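Local coordinates for protein DNA polymerase II large subunit (Pyrococcus horikoshii, PDB 5BKH) that contains a mini-intein that excises itself by protein splicing, captured here in an alternative domain-swapped form, within a replicative-type archaeal DNA polymerase, at residues I16-N21 and I55-F60; E31-F36 and Y46-P51; L69-E74 and N157-H162; D82-F87 and I146-D151. All coordinates share one frame; numbering follows the deposited sequence.

Contact 1. Residues I16-N21 and I55-F60; sequences ILVQIN and IKVYSF
V18 and V57 face each other across two antiparallel strands as a non-hydrogen-bonded pair, their CA atoms 4.3 Å apart, and buried apolar side chains (V18, V57, I16) fill this side. V18 CG1, anti to the carbonyl carbon (chi1 -74°), rests against the neighbouring strand 3.9 Å from V57 CB. V57 CG2 in turn meets the end of I16, while I55 bends CD1 back to I20 CG2 at 3.4 Å. V164 and I166 of strand 164-166 pack on I16 and carry the apolar layer further. The two strands belong to the curled antiparallel sheet of the intein splicing domain, the HINT fold, and they cross at 137°, well short of straight antiparallel. Backbone bonds from Y58 N to L17 O (3.1 Å) and from Q19 N to K56 O (2.8 Å) hold them together. The other side, with Q19, K56 and Y58, is more open. Here the Y58 side chain crosses L17 at a slant, L17 CD2 coming to 3.3 Å from Y58 CD1, and L133 of the second subunit packs on both residues. The extended chain of Q19 crosses the outer part of the ring at a slant, bringing OE1 to 3.1 Å from Y58 OH with amide and ring planes 68° apart. With an alanine in place of Y58, L17 CD2 would probably lose the surface it leans on and the end of Q19 would be free to turn. K56 bends away from Q19, and its NZ makes a long, weak ion pair with D71.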
# COMPACT_ATOMS: atom_id res chain seq x y z
N ILE A 16 -4.62 21.99 -22.21
CA ILE A 16 -5.49 22.94 -21.54
C ILE A 16 -5.44 24.24 -22.31
O ILE A 16 -4.50 24.52 -23.05
CB ILE A 16 -5.11 23.15 -20.06
CG1 ILE A 16 -3.90 24.07 -19.94
CG2 ILE A 16 -4.85 21.82 -19.38
CD1 ILE A 16 -3.69 24.61 -18.55
N LEU A 17 -6.47 25.06 -22.11
CA LEU A 17 -6.67 26.24 -22.93
C LEU A 17 -6.30 27.52 -22.19
O LEU A 17 -6.76 27.80 -21.07
CB LEU A 17 -8.10 26.24 -23.48
CG LEU A 17 -8.87 27.41 -24.09
CD1 LEU A 17 -9.80 26.92 -25.14
CD2 LEU A 17 -9.78 27.88 -23.00
N VAL A 18 -5.43 28.30 -22.84
CA VAL A 18 -4.78 29.47 -22.26
C VAL A 18 -4.82 30.58 -23.29
O VAL A 18 -5.17 30.38 -24.46
CB VAL A 18 -3.32 29.18 -21.85
CG1 VAL A 18 -3.26 28.34 -20.59
CG2 VAL A 18 -2.55 28.51 -23.00
N GLN A 19 -4.47 31.78 -22.84
CA GLN A 19 -4.28 32.94 -23.69
C GLN A 19 -2.83 33.37 -23.56
O GLN A 19 -2.38 33.72 -22.46
CB GLN A 19 -5.24 34.06 -23.31
CG GLN A 19 -4.96 35.39 -23.98
CD GLN A 19 -6.04 36.40 -23.71
OE1 GLN A 19 -7.23 36.09 -23.79
NE2 GLN A 19 -5.65 37.63 -23.38
N ILE A 20 -2.09 33.31 -24.67
CA ILE A 20 -0.72 33.81 -24.73
C ILE A 20 -0.70 34.98 -25.71
O ILE A 20 -1.24 34.89 -26.82
CB ILE A 20 0.28 32.70 -25.14
CG1 ILE A 20 0.26 32.41 -26.64
CG2 ILE A 20 -0.03 31.41 -24.41
CD1 ILE A 20 1.03 31.16 -27.03
N ASN A 21 -0.12 36.10 -25.27
CA ASN A 21 -0.02 37.32 -26.07
C ASN A 21 -1.36 37.67 -26.72
O ASN A 21 -1.42 38.05 -27.90
CB ASN A 21 1.09 37.21 -27.11
CG ASN A 21 2.47 37.08 -26.49
OD1 ASN A 21 2.80 37.80 -25.54
ND2 ASN A 21 3.28 36.18 -27.02
N ILE A 55 1.27 35.04 -20.23
CA ILE A 55 0.49 33.82 -20.02
C ILE A 55 -0.74 34.15 -19.19
O ILE A 55 -0.68 34.97 -18.26
CB ILE A 55 1.35 32.73 -19.34
CG1 ILE A 55 0.80 31.33 -19.63
CG2 ILE A 55 1.46 32.96 -17.83
CD1 ILE A 55 0.71 31.00 -21.09
N LYS A 56 -1.86 33.52 -19.54
CA LYS A 56 -3.01 33.44 -18.64
C LYS A 56 -3.75 32.15 -18.94
O LYS A 56 -3.78 31.69 -20.09
CB LYS A 56 -3.94 34.66 -18.78
CG LYS A 56 -3.55 35.83 -17.88
CD LYS A 56 -4.76 36.49 -17.24
CE LYS A 56 -4.51 37.97 -17.02
NZ LYS A 56 -5.55 38.58 -16.15
N VAL A 57 -4.33 31.54 -17.91
CA VAL A 57 -5.05 30.28 -18.07
C VAL A 57 -6.54 30.57 -18.03
O VAL A 57 -7.00 31.42 -17.23
CB VAL A 57 -4.63 29.25 -17.01
CG1 VAL A 57 -4.81 29.80 -15.63
CG2 VAL A 57 -5.40 27.95 -17.16
N TYR A 58 -7.31 29.89 -18.89
CA TYR A 58 -8.76 30.06 -18.90
C TYR A 58 -9.39 29.16 -17.83
O TYR A 58 -9.20 27.94 -17.84
CB TYR A 58 -9.29 29.72 -20.28
CG TYR A 58 -9.29 30.86 -21.28
CD1 TYR A 58 -8.48 30.82 -22.42
CD2 TYR A 58 -10.20 31.90 -21.17
CE1 TYR A 58 -8.50 31.85 -23.33
CE2 TYR A 58 -10.24 32.93 -22.10
CZ TYR A 58 -9.38 32.89 -23.19
OH TYR A 58 -9.42 33.90 -24.12
N SER A 59 -10.12 29.78 -16.90
CA SER A 59 -10.83 29.06 -15.85
C SER A 59 -12.31 29.44 -15.87
O SER A 59 -12.77 30.16 -16.76
CB SER A 59 -10.20 29.37 -14.49
OG SER A 59 -10.63 28.46 -13.50
N PHE A 60 -13.07 28.99 -14.86
CA PHE A 60 -14.50 29.23 -14.80
C PHE A 60 -14.88 29.83 -13.46
O PHE A 60 -14.39 29.41 -12.41
CB PHE A 60 -15.30 27.93 -15.02
CG PHE A 60 -16.76 28.15 -15.29
CD1 PHE A 60 -17.20 28.46 -16.57
CD2 PHE A 60 -17.69 28.05 -14.27
CE1 PHE A 60 -18.55 28.66 -16.82
CE2 PHE A 60 -19.04 28.25 -14.52
CZ PHE A 60 -19.47 28.56 -15.79

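Contact 2. Residues E31-F36 and Y46-P51; sequences ELYELF and YVRKKP
R48 stretches across the ring of Y33 and ends at the backbone of F36, so one side chain ties the strand to the helix and to the chain that follows it. Its CB starts in an apolar niche, 3.6 Å from F36 CB and nearly as close to the rim of the Y33 ring. CG, beside the backbone N (chi1 -83°), comes next, 3.5 Å from Y33 CE1. From there the chain runs extended to NE: CD sits over the ring face, 3.9 Å from the Y33 centroid in a CH-pi contact, and NE lies 3.1 Å above the ring plane, displaced toward the rim. The guanidinium carbon CZ is 4.3 Å from that centroid, an off-centre cation-pi contact with the two planes 62° apart. At the tip, NH1 gives a 2.6 Å hydrogen bond to F36 O; the oxygen lies in the guanidinium plane, although the donor is tilted 34° from the carbonyl plane. NH2 turns to E39, which forms a salt bridge with it and also accepts a hydrogen bond from Y33 OH. Further along, the chains pair directly, F36 with P51, an antiparallel non-hydrogen-bonded pair in which P51 CB sits over the F36 ring, 3.8 Å from its centroid. Y33 OH also touches Y46 CB at 3.1 Å. The arginine is thus gripped by an aromatic face, a carbonyl and a carboxylate at once; since E39 binds both R48 and the Y33 hydroxyl, it probably balances the charge and fixes how the two groups lie against each other.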
# COMPACT_ATOMS: atom_id res chain seq x y z
N GLU A 31 4.30 21.58 -22.53
CA GLU A 31 4.60 22.85 -23.18
C GLU A 31 4.39 24.01 -22.22
O GLU A 31 5.19 24.96 -22.20
CB GLU A 31 3.73 23.03 -24.42
CG GLU A 31 3.84 21.92 -25.44
CD GLU A 31 3.03 22.19 -26.69
OE1 GLU A 31 3.23 23.26 -27.31
OE2 GLU A 31 2.21 21.33 -27.07
N LEU A 32 3.33 23.97 -21.42
CA LEU A 32 3.08 25.05 -20.47
C LEU A 32 4.23 25.17 -19.48
O LEU A 32 4.63 26.28 -19.10
CB LEU A 32 1.75 24.82 -19.76
CG LEU A 32 1.40 25.84 -18.68
CD1 LEU A 32 1.39 27.24 -19.26
CD2 LEU A 32 0.06 25.51 -18.04
N TYR A 33 4.77 24.04 -19.04
CA TYR A 33 5.94 24.06 -18.17
C TYR A 33 7.14 24.66 -18.90
O TYR A 33 7.80 25.57 -18.39
CB TYR A 33 6.26 22.65 -17.68
CG TYR A 33 7.34 22.62 -16.62
CD1 TYR A 33 7.14 23.24 -15.40
CD2 TYR A 33 8.55 22.00 -16.86
CE1 TYR A 33 8.13 23.22 -14.43
CE2 TYR A 33 9.55 21.98 -15.90
CZ TYR A 33 9.33 22.59 -14.69
OH TYR A 33 10.31 22.58 -13.73
N GLU A 34 7.42 24.18 -20.11
CA GLU A 34 8.54 24.71 -20.88
C GLU A 34 8.32 26.14 -21.34
O GLU A 34 9.22 26.71 -21.97
CB GLU A 34 8.84 23.80 -22.07
CG GLU A 34 9.77 22.65 -21.71
CD GLU A 34 9.39 21.35 -22.40
OE1 GLU A 34 8.56 21.38 -23.33
OE2 GLU A 34 9.92 20.29 -21.99
N LEU A 35 7.16 26.73 -21.06
CA LEU A 35 6.90 28.14 -21.31
C LEU A 35 7.23 29.02 -20.12
O LEU A 35 7.04 30.24 -20.19
CB LEU A 35 5.43 28.34 -21.70
CG LEU A 35 5.11 28.57 -23.18
CD1 LEU A 35 5.58 27.41 -24.04
CD2 LEU A 35 3.61 28.78 -23.34
N PHE A 36 7.70 28.43 -19.02
CA PHE A 36 8.18 29.16 -17.86
C PHE A 36 9.67 28.88 -17.69
O PHE A 36 10.26 28.08 -18.41
CB PHE A 36 7.40 28.75 -16.60
CG PHE A 36 6.03 29.37 -16.49
CD1 PHE A 36 5.06 29.10 -17.44
CD2 PHE A 36 5.72 30.21 -15.44
CE1 PHE A 36 3.81 29.67 -17.34
CE2 PHE A 36 4.47 30.78 -15.33
CZ PHE A 36 3.51 30.52 -16.29
N TYR A 46 9.82 19.99 -9.28
CA TYR A 46 10.40 21.13 -9.98
C TYR A 46 9.33 22.20 -10.15
O TYR A 46 8.27 21.93 -10.73
CB TYR A 46 10.95 20.71 -11.34
CG TYR A 46 12.17 19.81 -11.27
CD1 TYR A 46 13.43 20.34 -11.02
CD2 TYR A 46 12.06 18.44 -11.47
CE1 TYR A 46 14.55 19.52 -10.97
CE2 TYR A 46 13.17 17.62 -11.43
CZ TYR A 46 14.41 18.16 -11.17
OH TYR A 46 15.52 17.34 -11.12
N VAL A 47 9.60 23.39 -9.63
CA VAL A 47 8.67 24.52 -9.69
C VAL A 47 9.24 25.57 -10.63
O VAL A 47 10.43 25.91 -10.54
CB VAL A 47 8.43 25.11 -8.29
CG1 VAL A 47 7.24 26.05 -8.31
CG2 VAL A 47 8.23 24.00 -7.27
N ARG A 48 8.40 26.08 -11.53
CA ARG A 48 8.75 27.20 -12.39
C ARG A 48 7.74 28.31 -12.14
O ARG A 48 6.53 28.09 -12.22
CB ARG A 48 8.75 26.79 -13.86
CG ARG A 48 10.05 26.13 -14.31
CD ARG A 48 10.12 26.01 -15.82
NE ARG A 48 10.94 24.88 -16.24
CZ ARG A 48 11.64 24.83 -17.37
NH1 ARG A 48 11.64 25.83 -18.23
NH2 ARG A 48 12.36 23.74 -17.64
N LYS A 49 8.25 29.51 -11.82
CA LYS A 49 7.42 30.62 -11.38
C LYS A 49 7.46 31.83 -12.29
O LYS A 49 6.54 32.66 -12.22
CB LYS A 49 7.83 31.06 -9.96
CG LYS A 49 7.44 30.08 -8.87
CD LYS A 49 7.50 30.71 -7.50
CE LYS A 49 8.37 29.89 -6.55
NZ LYS A 49 8.35 30.43 -5.16
N LYS A 50 8.48 31.98 -13.14
CA LYS A 50 8.58 33.14 -14.00
C LYS A 50 8.20 32.76 -15.42
O LYS A 50 8.80 31.84 -15.99
CB LYS A 50 9.99 33.72 -13.98
CG LYS A 50 10.07 35.11 -13.36
CD LYS A 50 11.25 35.89 -13.91
CE LYS A 50 11.01 36.34 -15.34
NZ LYS A 50 11.95 37.43 -15.75
N PRO A 51 7.20 33.41 -16.03
CA PRO A 51 6.88 33.14 -17.43
C PRO A 51 7.73 33.98 -18.36
O PRO A 51 8.08 35.13 -18.06
CB PRO A 51 5.40 33.53 -17.52
CG PRO A 51 5.27 34.64 -16.53
CD PRO A 51 6.25 34.34 -15.41

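Contact 3. Residues L69-E74 and N157-H162; sequences LTDIEE and NAKKYH
N157 O is gripped by two successive backbone NH groups: E73 N comes to 2.9 Å on a weak, bent bond, and E74 N to 3.3 Å on a much straighter one (160°). E74 O takes N157 N in return. The side chains of this pair join as well. N157 ND2 reaches E74 OE1 at 2.8 Å; OE1 lies in the amide plane of N157, but the ND2 donor approaches from above the carboxylate plane, 43° out of it. A valine replacing E74 would probably leave N157 ND2 without this acceptor and its amide less fixed in rotation. Toward the other end, K159 N bonds to D71 O at 3.1 Å, and the bent lysine chain lies alongside D71, pointing the same way, forming a salt bridge from NZ to OD2 whose hydrogen bond is weak. T70 OG1 points at K159 O, modelled too close for the length to be trusted; that oxygen also receives Y161 N from within its own turn, while T70 CG2 packs on A158 CB at 3.7 Å. E73 sends its carboxylate to R6. Between the I72–A158 pair and the E74–N157 pair the register slips by one residue, with E73 and E74 both facing N157: a classic beta bulge, here where strand 153-158 of the intein closes onto the long strand 66-78.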
# COMPACT_ATOMS: atom_id res chain seq x y z
N LEU A 69 -10.29 34.73 -17.24
CA LEU A 69 -8.83 34.62 -17.27
C LEU A 69 -8.26 34.71 -15.86
O LEU A 69 -8.70 35.53 -15.05
CB LEU A 69 -8.22 35.73 -18.13
CG LEU A 69 -8.55 35.67 -19.62
CD1 LEU A 69 -8.04 36.90 -20.31
CD2 LEU A 69 -7.86 34.43 -20.22
N THR A 70 -7.25 33.88 -15.58
CA THR A 70 -6.57 33.99 -14.31
C THR A 70 -5.08 33.75 -14.49
O THR A 70 -4.62 33.23 -15.51
CB THR A 70 -7.17 33.04 -13.25
OG1 THR A 70 -6.96 33.59 -11.94
CG2 THR A 70 -6.53 31.67 -13.31
N ASP A 71 -4.33 34.16 -13.47
CA ASP A 71 -2.88 34.16 -13.52
C ASP A 71 -2.32 32.79 -13.15
O ASP A 71 -2.79 32.13 -12.22
CB ASP A 71 -2.31 35.22 -12.58
CG ASP A 71 -2.57 36.63 -13.08
OD1 ASP A 71 -2.50 36.85 -14.30
OD2 ASP A 71 -2.84 37.52 -12.24
N ILE A 72 -1.29 32.38 -13.89
CA ILE A 72 -0.58 31.13 -13.63
C ILE A 72 0.56 31.45 -12.67
O ILE A 72 1.62 31.93 -13.08
CB ILE A 72 -0.06 30.51 -14.93
CG1 ILE A 72 -1.21 30.20 -15.88
CG2 ILE A 72 0.75 29.26 -14.62
CD1 ILE A 72 -0.85 29.24 -16.99
N GLU A 73 0.35 31.19 -11.38
CA GLU A 73 1.39 31.50 -10.40
C GLU A 73 2.59 30.57 -10.55
O GLU A 73 3.71 31.02 -10.78
CB GLU A 73 0.81 31.41 -8.98
CG GLU A 73 -0.29 32.43 -8.72
CD GLU A 73 -0.94 32.26 -7.36
OE1 GLU A 73 -0.78 31.18 -6.76
OE2 GLU A 73 -1.61 33.20 -6.89
N GLU A 74 2.36 29.26 -10.45
CA GLU A 74 3.42 28.27 -10.57
C GLU A 74 3.00 27.18 -11.54
O GLU A 74 1.82 26.87 -11.68
CB GLU A 74 3.76 27.65 -9.21
CG GLU A 74 4.18 28.64 -8.16
CD GLU A 74 4.01 28.10 -6.75
OE1 GLU A 74 3.62 26.92 -6.62
OE2 GLU A 74 4.26 28.84 -5.79
N ASN A 157 -0.73 25.77 -10.37
CA ASN A 157 -1.23 26.64 -9.33
C ASN A 157 -1.68 27.94 -9.99
O ASN A 157 -0.86 28.67 -10.57
CB ASN A 157 -0.17 26.90 -8.26
CG ASN A 157 -0.01 25.73 -7.31
OD1 ASN A 157 -0.94 24.95 -7.11
ND2 ASN A 157 1.18 25.60 -6.73
N ALA A 158 -2.98 28.20 -9.96
CA ALA A 158 -3.55 29.40 -10.52
C ALA A 158 -4.21 30.21 -9.41
O ALA A 158 -4.47 29.70 -8.32
CB ALA A 158 -4.56 29.08 -11.63
N LYS A 159 -4.47 31.47 -9.70
CA LYS A 159 -4.99 32.39 -8.70
C LYS A 159 -6.52 32.34 -8.70
O LYS A 159 -7.15 32.40 -9.77
CB LYS A 159 -4.48 33.81 -8.97
CG LYS A 159 -5.20 34.90 -8.21
CD LYS A 159 -5.20 36.20 -9.01
CE LYS A 159 -3.78 36.69 -9.24
NZ LYS A 159 -3.69 38.18 -9.25
N LYS A 160 -7.10 32.21 -7.51
CA LYS A 160 -8.54 32.22 -7.29
C LYS A 160 -9.24 31.03 -7.94
O LYS A 160 -9.67 30.10 -7.25
CB LYS A 160 -9.16 33.53 -7.79
CG LYS A 160 -10.32 34.05 -6.95
CD LYS A 160 -10.74 35.45 -7.37
CE LYS A 160 -12.12 35.80 -6.85
NZ LYS A 160 -12.49 34.99 -5.65
N TYR A 161 -9.37 31.05 -9.26
CA TYR A 161 -10.14 30.05 -9.99
C TYR A 161 -9.19 28.93 -10.43
O TYR A 161 -8.34 29.14 -11.30
CB TYR A 161 -10.84 30.69 -11.18
CG TYR A 161 -11.62 31.93 -10.81
CD1 TYR A 161 -12.60 31.90 -9.83
CD2 TYR A 161 -11.34 33.15 -11.41
CE1 TYR A 161 -13.31 33.04 -9.48
CE2 TYR A 161 -12.03 34.30 -11.06
CZ TYR A 161 -13.02 34.23 -10.10
OH TYR A 161 -13.71 35.37 -9.75
N HIS A 162 -9.36 27.75 -9.84
CA HIS A 162 -8.40 26.66 -9.98
C HIS A 162 -8.83 25.58 -10.96
O HIS A 162 -8.12 24.58 -11.11
CB HIS A 162 -8.13 26.04 -8.61
CG HIS A 162 -7.90 27.05 -7.53
ND1 HIS A 162 -6.83 27.92 -7.55
CD2 HIS A 162 -8.60 27.34 -6.41
CE1 HIS A 162 -6.88 28.70 -6.48
NE2 HIS A 162 -7.95 28.37 -5.78

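Contact 4. Residues D82-F87 and I146-D151; sequences DHLIRF and IEPPED
I146 lies against the strand so that its branches span L84 and R86. CG1, set between the backbone N and the carbonyl carbon (chi1 54°), faces R86 CB at 3.9 Å; CD1 turns the other way to L84 CB, also 3.9 Å off. R86 passes I146 obliquely, its aliphatic part against CG2, before its guanidinium goes to a salt bridge with E88. L84 CD1, also near I146 CD1, packs on P148: the two side chains cross at about a right angle, with L84 CD1 3.5 Å from P148 CD. The backbones of L84 and I146 form an antiparallel hydrogen-bonded pair. L84 N meets I146 O at 2.9 Å nearly along the C=O axis, and I146 N meets L84 O at the same length with the donor tilted 21° from the carbonyl plane. H83 brings only its CB to the partner, 3.2 Å from I146 O, and its ring leads away from the segment. Beyond P148 a short 3-10 turn is closed by D151 N bonding to P148 O. The pairing marks where strand 84-89 begins and strand 135-146 ends in the six-stranded sheet. Its chemistry is divided: within the chain, backbone bonds and carbon contacts do the joining, whereas polar ends reach the third subunit, H83 NE2 to H83 of that copy and E147 to its R115, so the same short region probably also serves the assembly.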
# COMPACT_ATOMS: atom_id res chain seq x y z
N ASP A 82 9.84 5.59 -9.96
CA ASP A 82 11.02 4.83 -10.30
C ASP A 82 11.39 5.08 -11.76
O ASP A 82 10.64 5.70 -12.52
CB ASP A 82 10.81 3.33 -10.04
CG ASP A 82 9.57 2.79 -10.73
OD1 ASP A 82 9.25 1.60 -10.53
OD2 ASP A 82 8.91 3.55 -11.47
N HIS A 83 12.56 4.59 -12.14
CA HIS A 83 13.11 4.84 -13.46
C HIS A 83 13.42 3.52 -14.15
O HIS A 83 13.50 2.46 -13.52
CB HIS A 83 14.37 5.70 -13.38
CG HIS A 83 15.18 5.44 -12.15
ND1 HIS A 83 15.21 6.30 -11.08
CD2 HIS A 83 15.99 4.40 -11.82
CE1 HIS A 83 16.00 5.81 -10.14
NE2 HIS A 83 16.49 4.66 -10.57
N LEU A 84 13.59 3.58 -15.47
CA LEU A 84 13.95 2.41 -16.24
C LEU A 84 15.42 2.46 -16.63
O LEU A 84 16.08 3.49 -16.55
CB LEU A 84 13.10 2.29 -17.51
CG LEU A 84 11.60 2.14 -17.32
CD1 LEU A 84 10.92 3.41 -17.76
CD2 LEU A 84 11.09 0.95 -18.09
N ILE A 85 15.92 1.31 -17.07
CA ILE A 85 17.26 1.18 -17.61
C ILE A 85 17.13 1.10 -19.12
O ILE A 85 16.30 0.35 -19.65
CB ILE A 85 17.97 -0.06 -17.04
CG1 ILE A 85 18.65 0.27 -15.73
CG2 ILE A 85 19.03 -0.53 -18.00
CD1 ILE A 85 19.29 -0.93 -15.06
N ARG A 86 17.95 1.89 -19.82
CA ARG A 86 17.97 1.97 -21.27
C ARG A 86 19.32 1.47 -21.77
O ARG A 86 20.37 2.04 -21.42
CB ARG A 86 17.73 3.40 -21.75
CG ARG A 86 17.45 3.52 -23.24
CD ARG A 86 16.82 4.85 -23.57
NE ARG A 86 17.52 5.52 -24.66
CZ ARG A 86 17.32 5.27 -25.95
NH1 ARG A 86 16.43 4.37 -26.35
NH2 ARG A 86 18.03 5.94 -26.86
N PHE A 87 19.29 0.40 -22.56
CA PHE A 87 20.46 -0.16 -23.21
C PHE A 87 20.46 0.30 -24.67
O PHE A 87 19.57 -0.07 -25.44
CB PHE A 87 20.45 -1.69 -23.14
CG PHE A 87 20.43 -2.24 -21.75
CD1 PHE A 87 21.54 -2.14 -20.93
CD2 PHE A 87 19.31 -2.90 -21.27
CE1 PHE A 87 21.53 -2.66 -19.65
CE2 PHE A 87 19.29 -3.43 -19.99
CZ PHE A 87 20.41 -3.31 -19.18
N ILE A 146 16.82 6.22 -17.19
CA ILE A 146 15.96 7.20 -17.84
C ILE A 146 14.60 7.23 -17.15
O ILE A 146 14.13 6.24 -16.57
CB ILE A 146 15.79 6.92 -19.35
CG1 ILE A 146 15.31 5.48 -19.59
CG2 ILE A 146 17.09 7.17 -20.09
CD1 ILE A 146 13.81 5.36 -19.79
N GLU A 147 13.96 8.40 -17.21
CA GLU A 147 12.61 8.59 -16.72
C GLU A 147 11.69 8.86 -17.90
O GLU A 147 11.86 9.88 -18.59
CB GLU A 147 12.55 9.75 -15.73
CG GLU A 147 13.37 9.53 -14.48
CD GLU A 147 13.47 10.78 -13.63
OE1 GLU A 147 13.63 11.88 -14.20
OE2 GLU A 147 13.39 10.66 -12.39
N PRO A 148 10.74 7.99 -18.19
CA PRO A 148 9.88 8.18 -19.36
C PRO A 148 9.01 9.41 -19.19
O PRO A 148 8.37 9.58 -18.15
CB PRO A 148 9.05 6.89 -19.40
CG PRO A 148 9.02 6.42 -17.99
CD PRO A 148 10.34 6.81 -17.39
N PRO A 149 9.00 10.31 -20.18
CA PRO A 149 8.10 11.47 -20.12
C PRO A 149 6.67 11.12 -19.76
O PRO A 149 5.99 11.93 -19.11
CB PRO A 149 8.20 12.04 -21.54
CG PRO A 149 9.50 11.48 -22.12
CD PRO A 149 10.11 10.55 -21.12
N GLU A 150 6.18 9.95 -20.17
CA GLU A 150 4.82 9.54 -19.86
C GLU A 150 4.60 9.27 -18.38
O GLU A 150 3.45 9.09 -17.96
CB GLU A 150 4.45 8.29 -20.67
CG GLU A 150 5.32 7.08 -20.37
CD GLU A 150 5.36 6.10 -21.52
OE1 GLU A 150 4.41 5.31 -21.66
OE2 GLU A 150 6.35 6.12 -22.28
N ASP A 151 5.67 9.23 -17.58
CA ASP A 151 5.57 8.96 -16.15
C ASP A 151 5.60 10.22 -15.31
O ASP A 151 5.53 10.13 -14.08
CB ASP A 151 6.69 8.01 -15.72
CG ASP A 151 6.28 6.56 -15.75
OD1 ASP A 151 5.56 6.16 -16.70
OD2 ASP A 151 6.68 5.80 -14.84

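How the contacts relate
Contacts 1, 2 and 3 form one block around a shared sheet. Contacts 1 and 3 have centres about 9 Å apart and join directly, V57 N lying 2.9 Å from T70 O in a probable hydrogen bond as strands 55-61 and 66-78 run side by side. Contact 2 packs against both: F36 CZ is 3.5 Å from I55 CG2 of contact 1 and also 3.5 Å from I72 CG2 of contact 3. Contact 4 belongs to the separate six-stranded sheet, its centre about 31 Å from those of contacts 1 and 3 and about 22 Å from that of contact 2, touching none. Strand 66-78 leads toward it, and residues 146-151 lead back to strand 153-158 and contact 3.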